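Local atomic coordinates of PrgB (Enterococcus faecalis, PDB entry 6EVU), a protein that promotes cell aggregation, biofilm formation and conjugation by binding and compacting DNA, the present chain being its adhesin domain. Residues S35-D40 / S150-I155; G49-A54 / Y100-E105; A119-R124 / L186-S191; S137-S142 / I159-V164; Y195-L200 / Q300-S305. All blocks are in the same frame, centred on the assembly; numbering follows the deposited sequence.

Interaction 1 of 5, residues S35-D40 / S150-I155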
# COMPACT_ATOMS: atom_id res chain seq x y z
N SER A 35 -4.12 -17.80 2.49
CA SER A 35 -4.37 -18.97 3.31
C SER A 35 -4.87 -18.66 4.72
O SER A 35 -5.30 -19.58 5.43
CB SER A 35 -3.07 -19.82 3.38
OG SER A 35 -2.10 -19.23 4.22
N VAL A 36 -4.79 -17.40 5.17
CA VAL A 36 -5.11 -17.07 6.55
C VAL A 36 -6.54 -16.55 6.70
O VAL A 36 -7.02 -16.34 7.82
CB VAL A 36 -4.09 -16.06 7.13
CG1 VAL A 36 -2.62 -16.41 6.76
CG2 VAL A 36 -4.45 -14.61 6.74
N VAL A 37 -7.25 -16.38 5.59
CA VAL A 37 -8.63 -15.89 5.60
C VAL A 37 -9.56 -17.07 5.82
O VAL A 37 -9.40 -18.13 5.22
CB VAL A 37 -8.92 -15.15 4.28
CG1 VAL A 37 -10.34 -14.53 4.26
CG2 VAL A 37 -7.83 -14.08 4.03
N THR A 38 -10.48 -16.93 6.78
CA THR A 38 -11.42 -17.98 7.12
C THR A 38 -12.85 -17.50 6.88
O THR A 38 -13.10 -16.34 6.58
CB THR A 38 -11.31 -18.44 8.58
OG1 THR A 38 -12.01 -17.52 9.43
CG2 THR A 38 -9.88 -18.56 9.00
N LYS A 39 -13.80 -18.46 7.03
CA LYS A 39 -15.22 -18.14 6.91
C LYS A 39 -15.64 -17.06 7.88
O LYS A 39 -16.60 -16.33 7.61
CB LYS A 39 -16.07 -19.42 7.14
CG LYS A 39 -15.81 -20.09 8.51
CD LYS A 39 -16.97 -21.01 9.04
CE LYS A 39 -16.35 -22.24 9.73
NZ LYS A 39 -17.07 -22.79 10.92
N ASP A 40 -14.89 -16.87 8.97
CA ASP A 40 -15.21 -15.90 10.00
C ASP A 40 -14.36 -14.62 9.91
O ASP A 40 -14.52 -13.73 10.75
CB ASP A 40 -15.02 -16.54 11.37
CG ASP A 40 -15.94 -17.74 11.56
OD1 ASP A 40 -17.18 -17.58 11.43
OD2 ASP A 40 -15.42 -18.85 11.80
N SER A 150 -11.22 -3.13 3.25
CA SER A 150 -11.87 -4.38 2.86
C SER A 150 -12.02 -5.34 4.03
O SER A 150 -11.15 -5.45 4.89
CB SER A 150 -11.04 -5.03 1.74
OG SER A 150 -11.52 -6.37 1.50
N ASN A 151 -13.13 -6.08 4.06
CA ASN A 151 -13.28 -7.15 5.03
C ASN A 151 -12.27 -8.28 4.81
O ASN A 151 -12.13 -9.12 5.70
CB ASN A 151 -14.74 -7.70 5.00
CG ASN A 151 -15.68 -6.92 5.96
OD1 ASN A 151 -15.38 -6.74 7.15
ND2 ASN A 151 -16.82 -6.48 5.45
N ASP A 152 -11.61 -8.33 3.64
CA ASP A 152 -10.50 -9.24 3.37
C ASP A 152 -9.20 -8.51 3.72
O ASP A 152 -8.83 -7.55 3.02
CB ASP A 152 -10.53 -9.66 1.89
CG ASP A 152 -9.51 -10.73 1.54
OD1 ASP A 152 -8.49 -10.85 2.23
OD2 ASP A 152 -9.70 -11.46 0.52
N PRO A 153 -8.47 -8.91 4.78
CA PRO A 153 -7.24 -8.18 5.14
C PRO A 153 -6.14 -8.28 4.09
O PRO A 153 -5.16 -7.50 4.14
CB PRO A 153 -6.84 -8.85 6.45
CG PRO A 153 -7.24 -10.33 6.22
CD PRO A 153 -8.64 -10.16 5.56
N ILE A 154 -6.26 -9.24 3.17
CA ILE A 154 -5.29 -9.42 2.09
C ILE A 154 -5.61 -8.54 0.89
O ILE A 154 -4.74 -8.34 0.04
CB ILE A 154 -5.25 -10.91 1.69
CG1 ILE A 154 -5.04 -11.77 2.93
CG2 ILE A 154 -4.19 -11.16 0.65
CD1 ILE A 154 -3.74 -11.44 3.69
N ILE A 155 -6.83 -8.02 0.80
CA ILE A 155 -7.13 -6.93 -0.13
C ILE A 155 -6.81 -5.58 0.50
O ILE A 155 -6.26 -4.67 -0.15
CB ILE A 155 -8.61 -7.05 -0.53
CG1 ILE A 155 -8.85 -8.31 -1.38
CG2 ILE A 155 -9.13 -5.78 -1.26
CD1 ILE A 155 -10.31 -8.58 -1.69
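Val37 and Ile154 carry the apolar part of this contact, where the loop after strand 30-31 meets the one that joins strands 145-150 and 157-160. Val37 CG2 lies 3.8 Å from Ile154 CG1, and the two side chains run past one another in opposite senses. With CG1 anti to the backbone N (chi1 -177°), Val37 has its other methyl, CG2, anti to the carbonyl carbon, and this is the branch that does all the touching. The same methyl reaches Pro153 CD at 4.3 Å, while Val36 CG2 makes a looser approach to Ile154 CD1. Branched residues suit the place, since their short, stiff methyls fit against the proline ring and the isoleucine chain.

No hydrogen bond crosses the contact; the polar side chains shape their own loop and bond to other parts of the chain. Asp152 OD1 accepts from Ile154 N at 2.9 Å, an Asx turn in which the donor meets the anti side of the oxygen, 33° out of the carboxylate plane. Ser150 OG, 2.9 Å from Asp152 N, forms an ST turn and is also hydrogen-bonded to Leu94 O.

Val37 CG2 also lies 3.8 Å from Asp152 OD1, the side chains crossing at about a right angle. In this part of the adhesin domain, turns and bonds to neighbouring loops fix the backbones, while the contact itself rests mainly on the packing of aliphatic groups.

Interaction 2 of 5, residues G49-A54 / Y100-E105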
# COMPACT_ATOMS: atom_id res chain seq x y z
N GLY A 49 -11.98 7.29 13.04
CA GLY A 49 -12.23 8.03 11.82
C GLY A 49 -13.71 8.30 11.60
O GLY A 49 -14.57 7.52 12.02
N LYS A 50 -13.99 9.43 10.95
CA LYS A 50 -15.37 9.68 10.54
C LYS A 50 -15.74 8.73 9.41
O LYS A 50 -14.88 8.38 8.58
CB LYS A 50 -15.56 11.12 10.06
CG LYS A 50 -15.38 12.21 11.09
CD LYS A 50 -15.65 13.60 10.41
CE LYS A 50 -15.82 14.72 11.42
NZ LYS A 50 -14.53 15.04 12.08
N PHE A 51 -16.99 8.25 9.41
CA PHE A 51 -17.45 7.32 8.36
C PHE A 51 -18.06 8.09 7.21
O PHE A 51 -18.69 9.14 7.41
CB PHE A 51 -18.48 6.32 8.89
CG PHE A 51 -17.92 5.37 9.89
CD1 PHE A 51 -18.08 5.61 11.25
CD2 PHE A 51 -17.17 4.26 9.48
CE1 PHE A 51 -17.53 4.76 12.18
CE2 PHE A 51 -16.63 3.38 10.43
CZ PHE A 51 -16.80 3.63 11.77
N ILE A 52 -17.84 7.61 5.98
CA ILE A 52 -18.47 8.14 4.77
C ILE A 52 -19.63 7.24 4.42
O ILE A 52 -19.46 6.02 4.23
CB ILE A 52 -17.48 8.22 3.61
CG1 ILE A 52 -16.31 9.12 4.03
CG2 ILE A 52 -18.19 8.72 2.33
CD1 ILE A 52 -15.06 9.01 3.07
N LYS A 53 -20.82 7.81 4.35
CA LYS A 53 -21.97 7.04 3.87
C LYS A 53 -21.72 6.50 2.47
O LYS A 53 -21.28 7.24 1.58
CB LYS A 53 -23.25 7.91 3.83
CG LYS A 53 -23.59 8.65 5.07
CD LYS A 53 -24.75 9.59 4.75
CE LYS A 53 -25.93 9.27 5.60
NZ LYS A 53 -26.87 10.43 5.55
N ALA A 54 -22.02 5.21 2.28
CA ALA A 54 -21.93 4.58 0.97
C ALA A 54 -22.67 5.39 -0.09
O ALA A 54 -22.18 5.53 -1.22
CB ALA A 54 -22.50 3.15 1.03
N TYR A 100 -15.69 -0.86 4.03
CA TYR A 100 -16.26 0.32 4.70
C TYR A 100 -15.54 1.58 4.28
O TYR A 100 -14.30 1.61 4.28
CB TYR A 100 -16.17 0.20 6.24
CG TYR A 100 -16.79 -1.09 6.68
CD1 TYR A 100 -18.13 -1.16 6.95
CD2 TYR A 100 -16.03 -2.24 6.76
CE1 TYR A 100 -18.73 -2.39 7.31
CE2 TYR A 100 -16.60 -3.47 7.11
CZ TYR A 100 -17.93 -3.53 7.39
OH TYR A 100 -18.47 -4.78 7.72
N ALA A 101 -16.31 2.66 4.00
CA ALA A 101 -15.73 3.94 3.57
C ALA A 101 -15.48 4.84 4.78
O ALA A 101 -16.37 5.03 5.62
CB ALA A 101 -16.66 4.66 2.57
N VAL A 102 -14.28 5.40 4.87
CA VAL A 102 -13.86 6.14 6.07
C VAL A 102 -13.07 7.37 5.63
O VAL A 102 -12.33 7.31 4.65
CB VAL A 102 -13.00 5.25 6.99
CG1 VAL A 102 -12.49 6.03 8.22
CG2 VAL A 102 -13.78 4.00 7.41
N LEU A 103 -13.23 8.50 6.36
CA LEU A 103 -12.42 9.68 6.01
C LEU A 103 -11.15 9.64 6.85
O LEU A 103 -11.23 9.51 8.08
CB LEU A 103 -13.18 10.98 6.31
CG LEU A 103 -12.42 12.23 5.82
CD1 LEU A 103 -12.66 12.45 4.35
CD2 LEU A 103 -13.03 13.48 6.52
N LEU A 104 -9.97 9.77 6.21
CA LEU A 104 -8.71 9.90 6.95
C LEU A 104 -8.32 11.37 7.04
O LEU A 104 -8.35 12.10 6.04
CB LEU A 104 -7.54 9.13 6.31
CG LEU A 104 -7.80 7.63 6.09
CD1 LEU A 104 -6.53 7.08 5.42
CD2 LEU A 104 -8.02 6.99 7.41
N GLU A 105 -7.95 11.80 8.25
CA GLU A 105 -7.62 13.20 8.48
C GLU A 105 -6.28 13.26 9.19
O GLU A 105 -5.91 12.34 9.93
CB GLU A 105 -8.71 13.89 9.35
CG GLU A 105 -10.09 13.87 8.65
CD GLU A 105 -11.13 14.53 9.52
OE1 GLU A 105 -11.88 13.84 10.26
OE2 GLU A 105 -11.15 15.77 9.50
O HOH W 1 -11.77 11.15 10.41
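Val102 has CG1 anti to the backbone N (chi1 177°) and CG2 beside it, and Phe51 has CG beside its own N (chi1 -67°); CG2 of the valine thereby comes 4.0 Å from Phe51 CD2. The two side chains lie side by side, pointing the same way, from a non-hydrogen-bonded antiparallel pair. The other valine branch, CG1, packs against Lys50 O and Gly49 CA; Gly49, having no side chain, lets CG1 come close to its CA.

Here the short strand 50-51 pairs with strand 99-104, which also pairs with strand 145-150 in an antiparallel sheet. Leu103 N donates to Lys50 O (2.8 Å), and Ile52 N to Ala101 O (3.0 Å), with the second donor well above the carbonyl plane. Ala101, small enough for close backbones, puts CB 3.8 Å from Ile52 CB, while Ile52 CD1 reaches over the peptide to Val102 O.

On the Lys50 side, the long aliphatic chain bends at its last torsion (chi4 71°) and brings NZ within 3.4 Å of Glu105 OE1, a salt bridge with a weak hydrogen bond. A water accepts from Lys50 N and lies 2.7 Å from Glu105 OE1, within hydrogen-bonding distance of Leu103 O as well.

Interaction 3 of 5, residues A119-R124 / L186-S191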
# COMPACT_ATOMS: atom_id res chain seq x y z
N ALA A 119 -3.73 -16.81 10.62
CA ALA A 119 -2.37 -16.47 10.26
C ALA A 119 -1.42 -17.15 11.24
O ALA A 119 -1.85 -17.86 12.16
CB ALA A 119 -2.20 -14.96 10.23
N SER A 120 -0.12 -16.99 11.02
CA SER A 120 0.83 -17.66 11.91
C SER A 120 2.19 -17.01 11.85
O SER A 120 2.54 -16.31 10.90
CB SER A 120 1.01 -19.15 11.59
OG SER A 120 1.37 -19.37 10.23
N TYR A 121 2.99 -17.31 12.86
CA TYR A 121 4.39 -16.89 12.86
C TYR A 121 5.12 -17.98 13.61
O TYR A 121 4.87 -18.17 14.80
CB TYR A 121 4.60 -15.54 13.53
CG TYR A 121 6.06 -15.25 13.76
CD1 TYR A 121 6.91 -14.96 12.69
CD2 TYR A 121 6.61 -15.29 15.04
CE1 TYR A 121 8.26 -14.65 12.90
CE2 TYR A 121 7.97 -15.03 15.26
CZ TYR A 121 8.78 -14.74 14.19
OH TYR A 121 10.10 -14.48 14.38
N LEU A 122 5.98 -18.69 12.88
CA LEU A 122 6.66 -19.85 13.42
C LEU A 122 5.69 -20.78 14.15
O LEU A 122 5.92 -21.18 15.29
CB LEU A 122 7.80 -19.42 14.35
CG LEU A 122 8.87 -18.43 13.88
CD1 LEU A 122 9.75 -17.98 15.03
CD2 LEU A 122 9.71 -19.09 12.83
N GLY A 123 4.57 -21.09 13.51
CA GLY A 123 3.59 -21.97 14.12
C GLY A 123 2.73 -21.40 15.24
O GLY A 123 1.86 -22.12 15.75
N ARG A 124 2.94 -20.14 15.67
CA ARG A 124 2.04 -19.48 16.61
C ARG A 124 0.88 -18.89 15.83
O ARG A 124 1.11 -18.15 14.87
CB ARG A 124 2.74 -18.37 17.39
CG ARG A 124 3.91 -18.92 18.16
CD ARG A 124 4.93 -17.81 18.43
NE ARG A 124 4.36 -16.71 19.20
CZ ARG A 124 5.06 -15.63 19.54
NH1 ARG A 124 6.33 -15.55 19.19
NH2 ARG A 124 4.49 -14.64 20.23
N LEU A 186 5.43 -10.53 18.00
CA LEU A 186 6.60 -9.83 17.49
C LEU A 186 7.69 -10.84 17.10
O LEU A 186 7.70 -11.99 17.60
CB LEU A 186 7.11 -8.84 18.54
CG LEU A 186 6.05 -7.75 18.71
CD1 LEU A 186 6.33 -6.95 19.98
CD2 LEU A 186 5.93 -6.84 17.45
N PRO A 187 8.59 -10.49 16.16
CA PRO A 187 9.53 -11.49 15.66
C PRO A 187 10.64 -11.84 16.64
O PRO A 187 11.10 -11.00 17.44
CB PRO A 187 10.09 -10.86 14.38
CG PRO A 187 9.78 -9.42 14.44
CD PRO A 187 8.52 -9.30 15.28
N ASP A 188 11.07 -13.10 16.58
CA ASP A 188 12.30 -13.52 17.25
C ASP A 188 13.50 -12.89 16.57
O ASP A 188 13.47 -12.60 15.38
CB ASP A 188 12.50 -15.04 17.18
CG ASP A 188 11.48 -15.80 17.97
OD1 ASP A 188 10.86 -15.25 18.91
OD2 ASP A 188 11.31 -17.00 17.65
N LYS A 189 14.58 -12.79 17.35
CA LYS A 189 15.80 -12.11 16.92
C LYS A 189 16.24 -12.51 15.51
O LYS A 189 16.49 -11.65 14.66
CB LYS A 189 16.93 -12.39 17.91
CG LYS A 189 18.31 -12.04 17.38
CD LYS A 189 19.35 -12.06 18.50
CE LYS A 189 20.76 -12.17 17.92
NZ LYS A 189 21.01 -11.14 16.87
N ASP A 190 16.31 -13.81 15.23
CA ASP A 190 16.86 -14.24 13.96
C ASP A 190 15.80 -14.65 12.96
O ASP A 190 16.10 -15.27 11.94
CB ASP A 190 17.90 -15.35 14.18
CG ASP A 190 19.21 -14.81 14.79
OD1 ASP A 190 19.76 -13.83 14.23
OD2 ASP A 190 19.68 -15.35 15.83
N SER A 191 14.55 -14.22 13.15
CA SER A 191 13.46 -14.60 12.26
C SER A 191 12.57 -13.39 12.04
O SER A 191 11.40 -13.36 12.45
CB SER A 191 12.69 -15.79 12.85
OG SER A 191 13.57 -16.91 13.01
O HOH W 2 5.95 -12.09 20.54
O HOH W 3 8.29 -13.77 19.26
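Tyr121 reaches across to the 186-191 loop with its phenol oxygen, which is held by two hydrogen bonds. OH donates to Ser191 O at 2.6 Å, the carbonyl oxygen lying in the ring plane at its edge, and accepts from Asp188 N at 2.8 Å. CG, anti to the backbone N (chi1 169°), carries the ring out toward this loop. Tyrosine suits the site because its rigid ring spans the gap between backbones whose closest CA atoms, those of Tyr121 and Pro187, are 8.0 Å apart, and its hydroxyl can give and take at once.

Both partners of that hydroxyl belong to the ends of one type I turn, Asp188 to Ser191, itself closed by Ser191 N bonding to Asp188 O. Tyr121 likewise begins a type I' turn ending at Arg124, the tight hairpin between strands 119-121 and 124-137, with Leu122 and Gly123 at its two corners in positive phi. The contact thus sets a hairpin end against the loop leading from strand 184-185 to strand 193-197.

Apolar groups also meet the ring. Leu122 CG lies 3.7 Å above the centre of one face of Tyr121, and Pro187 CB is 4.1 Å from Tyr121 CZ. Phe193 meets the ring edge-to-face.

Water mediates the charged part. Arg124 NH1 and NH2 each donate in the guanidinium plane to a water. One of these also accepts from Leu186 N; the other, 2.6 Å from NH1, donates to Leu186 O and Asp188 OD1, linking arginine and aspartate indirectly, since NH1 and OD1 are 4.5 Å apart, beyond a salt bridge.

Interaction 4 of 5, residues S137-S142 / I159-V164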
# COMPACT_ATOMS: atom_id res chain seq x y z
N SER A 137 0.06 12.80 3.87
CA SER A 137 0.06 13.82 2.83
C SER A 137 -1.21 13.64 2.00
O SER A 137 -1.66 12.52 1.75
CB SER A 137 1.31 13.73 1.93
OG SER A 137 1.39 14.82 1.01
N SER A 138 -1.79 14.78 1.59
CA SER A 138 -2.97 14.74 0.73
C SER A 138 -2.97 15.93 -0.20
O SER A 138 -2.73 17.05 0.26
CB SER A 138 -4.29 14.75 1.53
OG SER A 138 -5.40 15.19 0.72
N PRO A 139 -3.28 15.74 -1.49
CA PRO A 139 -3.39 16.87 -2.43
C PRO A 139 -4.77 17.51 -2.56
O PRO A 139 -4.96 18.32 -3.49
CB PRO A 139 -3.02 16.21 -3.77
CG PRO A 139 -3.72 14.85 -3.63
CD PRO A 139 -3.44 14.43 -2.15
N SER A 140 -5.75 17.14 -1.72
CA SER A 140 -7.07 17.75 -1.85
C SER A 140 -7.13 19.06 -1.07
O SER A 140 -6.29 19.34 -0.18
CB SER A 140 -8.19 16.81 -1.37
OG SER A 140 -7.99 16.45 -0.00
N GLN A 141 -8.14 19.85 -1.41
CA GLN A 141 -8.29 21.17 -0.80
C GLN A 141 -8.46 21.05 0.70
O GLN A 141 -7.91 21.86 1.47
CB GLN A 141 -9.48 21.92 -1.42
CG GLN A 141 -9.68 23.35 -0.93
CD GLN A 141 -8.46 24.19 -1.24
OE1 GLN A 141 -7.92 24.12 -2.36
NE2 GLN A 141 -7.97 24.93 -0.25
N SER A 142 -9.22 20.04 1.14
CA SER A 142 -9.45 19.78 2.54
C SER A 142 -8.27 19.09 3.19
O SER A 142 -8.30 18.90 4.41
CB SER A 142 -10.70 18.93 2.72
OG SER A 142 -10.51 17.62 2.16
N ILE A 159 -7.22 3.83 -1.15
CA ILE A 159 -7.10 5.16 -0.54
C ILE A 159 -6.97 6.19 -1.64
O ILE A 159 -6.20 6.02 -2.60
CB ILE A 159 -5.89 5.20 0.44
CG1 ILE A 159 -6.23 4.31 1.70
CG2 ILE A 159 -5.50 6.69 0.86
CD1 ILE A 159 -5.15 4.12 2.66
N GLY A 160 -7.65 7.34 -1.47
CA GLY A 160 -7.49 8.36 -2.50
C GLY A 160 -8.28 9.61 -2.17
O GLY A 160 -9.07 9.63 -1.22
N THR A 161 -8.07 10.64 -2.99
CA THR A 161 -8.81 11.90 -2.86
C THR A 161 -8.67 12.67 -4.17
O THR A 161 -8.04 12.22 -5.12
CB THR A 161 -8.31 12.70 -1.65
OG1 THR A 161 -9.23 13.81 -1.44
CG2 THR A 161 -6.93 13.29 -1.91
N ASN A 162 -9.28 13.83 -4.22
CA ASN A 162 -9.18 14.75 -5.35
C ASN A 162 -7.80 15.38 -5.39
O ASN A 162 -7.28 15.80 -4.36
CB ASN A 162 -10.25 15.84 -5.11
CG ASN A 162 -10.35 16.81 -6.19
OD1 ASN A 162 -10.31 16.48 -7.38
ND2 ASN A 162 -10.56 18.05 -5.80
N ARG A 163 -7.25 15.61 -6.58
CA ARG A 163 -5.96 16.29 -6.65
C ARG A 163 -6.16 17.75 -7.06
O ARG A 163 -6.55 18.02 -8.19
CB ARG A 163 -5.01 15.59 -7.62
CG ARG A 163 -3.68 16.30 -7.74
CD ARG A 163 -2.63 15.53 -8.57
NE ARG A 163 -2.15 14.32 -7.91
CZ ARG A 163 -1.29 14.35 -6.90
NH1 ARG A 163 -0.83 15.50 -6.46
NH2 ARG A 163 -0.87 13.24 -6.34
N VAL A 164 -5.85 18.70 -6.16
CA VAL A 164 -5.85 20.11 -6.53
C VAL A 164 -4.45 20.71 -6.58
O VAL A 164 -4.29 21.84 -7.06
CB VAL A 164 -6.72 20.96 -5.56
CG1 VAL A 164 -8.11 20.41 -5.41
CG2 VAL A 164 -6.08 21.10 -4.22
O HOH W 4 -10.39 19.38 -3.17
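Pro139 and Arg163 bring their backbones within 5.0 Å, CA to CA, where the touching parts run 58° apart and are joined directly by one hydrogen bond, from Val164 N to Pro139 O (2.8 Å, 166°). The proline ring lies between Thr161 and Arg163. Its CD rests 3.7 Å from Thr161 CG2, and on the Arg163 side its CB lies over one face of the guanidinium, 3.5 Å from NH1. Arg163 leaves its backbone pointing away, then bends at chi3 (-70°), and the turn of its outer chain lays the flat group beside the proline. Its nitrogens bond elsewhere: NH1 to Lys167 O and Asn165 O, and NH2 to Ser297 O, which holds the plane against the ring.

Serines and Thr161 form the polar part of the contact. Ser138 OG accepts from Ser140 N at 3.1 Å in an ST turn that shapes the bend around Pro139, and Ser140 CB lies 3.2 Å from Thr161 OG1. The hydroxyls of Ser138 and Ser140 are both hydrogen-bonded to Thr144 O, while Thr161 OG1 has a weak bond to the same oxygen. Toward the surface, Val164 CG2 covers Pro139 O and the backbone N of Gln141, and a water bridges Gln141 N and Asn162 ND2.

The contact joins the loop leaving the long strand 124-137 to the end of strand 157-160, which lie in different sheets. Small hydroxyl residues suit a place where backbones lie close and one carbonyl must be shared, and the arginine, spread over proline carbons, bonds to carbonyls of its own loop and to that of Ser297.

Interaction 5 of 5, residues Y195-L200 / Q300-S305. With TRS (2-amino-2-hydroxymethyl-propane-1,3-diol), chain C.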
# COMPACT_ATOMS: atom_id res chain seq x y z
N TYR A 195 7.47 -8.87 4.51
CA TYR A 195 6.21 -8.52 3.87
C TYR A 195 6.47 -7.95 2.49
O TYR A 195 7.56 -7.45 2.21
CB TYR A 195 5.40 -7.51 4.68
CG TYR A 195 6.13 -6.27 5.20
CD1 TYR A 195 6.91 -6.30 6.36
CD2 TYR A 195 6.00 -5.06 4.54
CE1 TYR A 195 7.56 -5.09 6.83
CE2 TYR A 195 6.58 -3.88 4.98
CZ TYR A 195 7.36 -3.91 6.12
OH TYR A 195 7.92 -2.74 6.55
N ALA A 196 5.48 -8.11 1.62
CA ALA A 196 5.62 -7.70 0.23
C ALA A 196 5.31 -6.22 0.07
O ALA A 196 4.43 -5.66 0.73
CB ALA A 196 4.67 -8.51 -0.64
N LEU A 197 6.00 -5.58 -0.87
CA LEU A 197 5.65 -4.24 -1.29
C LEU A 197 5.52 -4.45 -2.79
O LEU A 197 6.54 -4.60 -3.49
CB LEU A 197 6.71 -3.20 -0.92
CG LEU A 197 6.98 -3.29 0.58
CD1 LEU A 197 8.32 -2.72 0.92
CD2 LEU A 197 5.85 -2.62 1.31
N SER A 198 4.29 -4.55 -3.27
CA SER A 198 4.02 -5.01 -4.62
C SER A 198 3.25 -3.97 -5.42
O SER A 198 2.79 -2.96 -4.88
CB SER A 198 3.24 -6.33 -4.62
OG SER A 198 4.10 -7.35 -4.12
N SER A 199 3.17 -4.26 -6.72
CA SER A 199 2.31 -3.52 -7.62
C SER A 199 2.61 -2.02 -7.54
O SER A 199 1.70 -1.17 -7.42
CB SER A 199 0.85 -3.82 -7.30
OG SER A 199 -0.01 -3.43 -8.34
N LEU A 200 3.89 -1.65 -7.50
CA LEU A 200 4.19 -0.21 -7.39
C LEU A 200 4.43 0.29 -8.81
O LEU A 200 5.57 0.38 -9.29
CB LEU A 200 5.36 0.09 -6.46
CG LEU A 200 5.15 -0.42 -5.02
CD1 LEU A 200 6.43 -0.28 -4.19
CD2 LEU A 200 4.00 0.38 -4.40
N GLN A 300 -5.30 4.88 -4.99
CA GLN A 300 -4.52 3.66 -5.21
C GLN A 300 -5.12 2.51 -4.41
O GLN A 300 -5.87 2.69 -3.45
CB GLN A 300 -3.05 3.89 -4.78
CG GLN A 300 -2.90 3.94 -3.26
CD GLN A 300 -1.54 4.49 -2.83
OE1 GLN A 300 -1.43 5.49 -2.16
NE2 GLN A 300 -0.50 3.78 -3.22
N TRP A 301 -4.70 1.29 -4.81
CA TRP A 301 -5.01 0.09 -4.05
C TRP A 301 -3.72 -0.35 -3.38
O TRP A 301 -2.72 -0.53 -4.09
CB TRP A 301 -5.53 -0.98 -5.01
CG TRP A 301 -5.71 -2.35 -4.36
CD1 TRP A 301 -5.96 -2.59 -3.06
CD2 TRP A 301 -5.64 -3.64 -5.00
NE1 TRP A 301 -6.04 -3.94 -2.81
CE2 TRP A 301 -5.84 -4.60 -3.99
CE3 TRP A 301 -5.37 -4.06 -6.32
CZ2 TRP A 301 -5.83 -5.99 -4.28
CZ3 TRP A 301 -5.39 -5.43 -6.60
CH2 TRP A 301 -5.58 -6.36 -5.58
N PHE A 302 -3.73 -0.51 -2.06
CA PHE A 302 -2.57 -1.03 -1.34
C PHE A 302 -2.99 -2.34 -0.69
O PHE A 302 -3.75 -2.34 0.28
CB PHE A 302 -2.01 -0.08 -0.28
CG PHE A 302 -0.75 -0.63 0.31
CD1 PHE A 302 0.44 -0.52 -0.43
CD2 PHE A 302 -0.78 -1.41 1.43
CE1 PHE A 302 1.62 -1.08 0.03
CE2 PHE A 302 0.42 -2.03 1.91
CZ PHE A 302 1.60 -1.86 1.20
N ALA A 303 -2.45 -3.45 -1.17
CA ALA A 303 -2.70 -4.76 -0.59
C ALA A 303 -1.51 -5.16 0.27
O ALA A 303 -0.36 -4.97 -0.13
CB ALA A 303 -2.89 -5.79 -1.70
N PHE A 304 -1.81 -5.75 1.42
CA PHE A 304 -0.81 -6.24 2.36
C PHE A 304 -0.79 -7.75 2.39
O PHE A 304 -1.82 -8.37 2.65
CB PHE A 304 -1.07 -5.75 3.78
CG PHE A 304 -0.08 -6.27 4.75
CD1 PHE A 304 1.16 -5.65 4.86
CD2 PHE A 304 -0.35 -7.42 5.54
CE1 PHE A 304 2.13 -6.14 5.78
CE2 PHE A 304 0.62 -7.89 6.49
CZ PHE A 304 1.85 -7.27 6.58
N SER A 305 0.39 -8.35 2.15
CA SER A 305 0.52 -9.80 2.31
C SER A 305 1.98 -10.15 2.49
O SER A 305 2.87 -9.31 2.35
CB SER A 305 -0.04 -10.57 1.10
OG SER A 305 0.92 -10.68 0.06
C TRS C . -2.24 -0.59 -8.61
C1 TRS C . -2.30 -1.29 -10.00
C2 TRS C . -2.81 -1.48 -7.50
C3 TRS C . -3.01 0.75 -8.66
N TRS C . -0.83 -0.40 -8.33
O1 TRS C . -1.56 -0.42 -10.85
O2 TRS C . -2.20 -2.75 -7.51
O3 TRS C . -3.14 1.19 -7.28
O HOH W 5 1.78 -6.48 0.26
O HOH W 6 1.78 -3.96 -1.93
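Phe304 meets Tyr195 through its rim atom CE1, 3.7 Å from Tyr195 CB, the side chains crossing obliquely; CG of Phe304, anti to the backbone N (chi1 178°), carries its ring toward the tyrosine. Leu197 CD2 lies at the edge of the Phe302 ring, near its plane, 4.3 Å from CZ. Beyond the contact, Phe302 stacks on Phe284, Trp301 stacks on Phe158, and the Tyr195 ring meets Phe282. Phenylalanine suits these two buried positions, whereas Tyr195 also carries a hydroxyl, bonded to Asn221.

The backbones part after a single direct bond, Ala196 N to Ser305 O, 3.0 Å and nearly straight (175°). Waters take over where they diverge: one accepts from Ser305 N and lies 2.6 Å from Ala303 O and 2.8 Å from Ala196 O, another accepts from Ser198 N and lies 3.0 Å from Ala303 O.

At the far end a Tris molecule, probably from the crystallisation liquor, spans both segments. Trp301 N donates to its O3 at 2.9 Å, and its amine to Ser199 OG, which also bonds to Asp260. Ring contacts, one direct bond and bridging waters thus join strands 193-197 and 299-302 of separate sheets, beside a Tris site that may mark a polar pocket.

From the N terminus, residues 35-40 open interaction 1, which closes at 150-155 and ties the loop between strands 30-31 and 42-47 to that between 145-150 and 157-160. Interaction 2 opens and closes within that span. Interactions 3 and 4 both open before 150-155 and close after it, so each crosses interaction 1; interaction 4 lies between the segments of interaction 3, which joins a hairpin end to the loop before strand 193-197. Interaction 5 follows them all. Interactions 2, 4 and 5 reach one sheet, in which Gln300 N bonds to Ile159 O. Interaction 3 lies about 37 Å from interaction 4 between centres, yet Ala119 packs on Val36 of interaction 1.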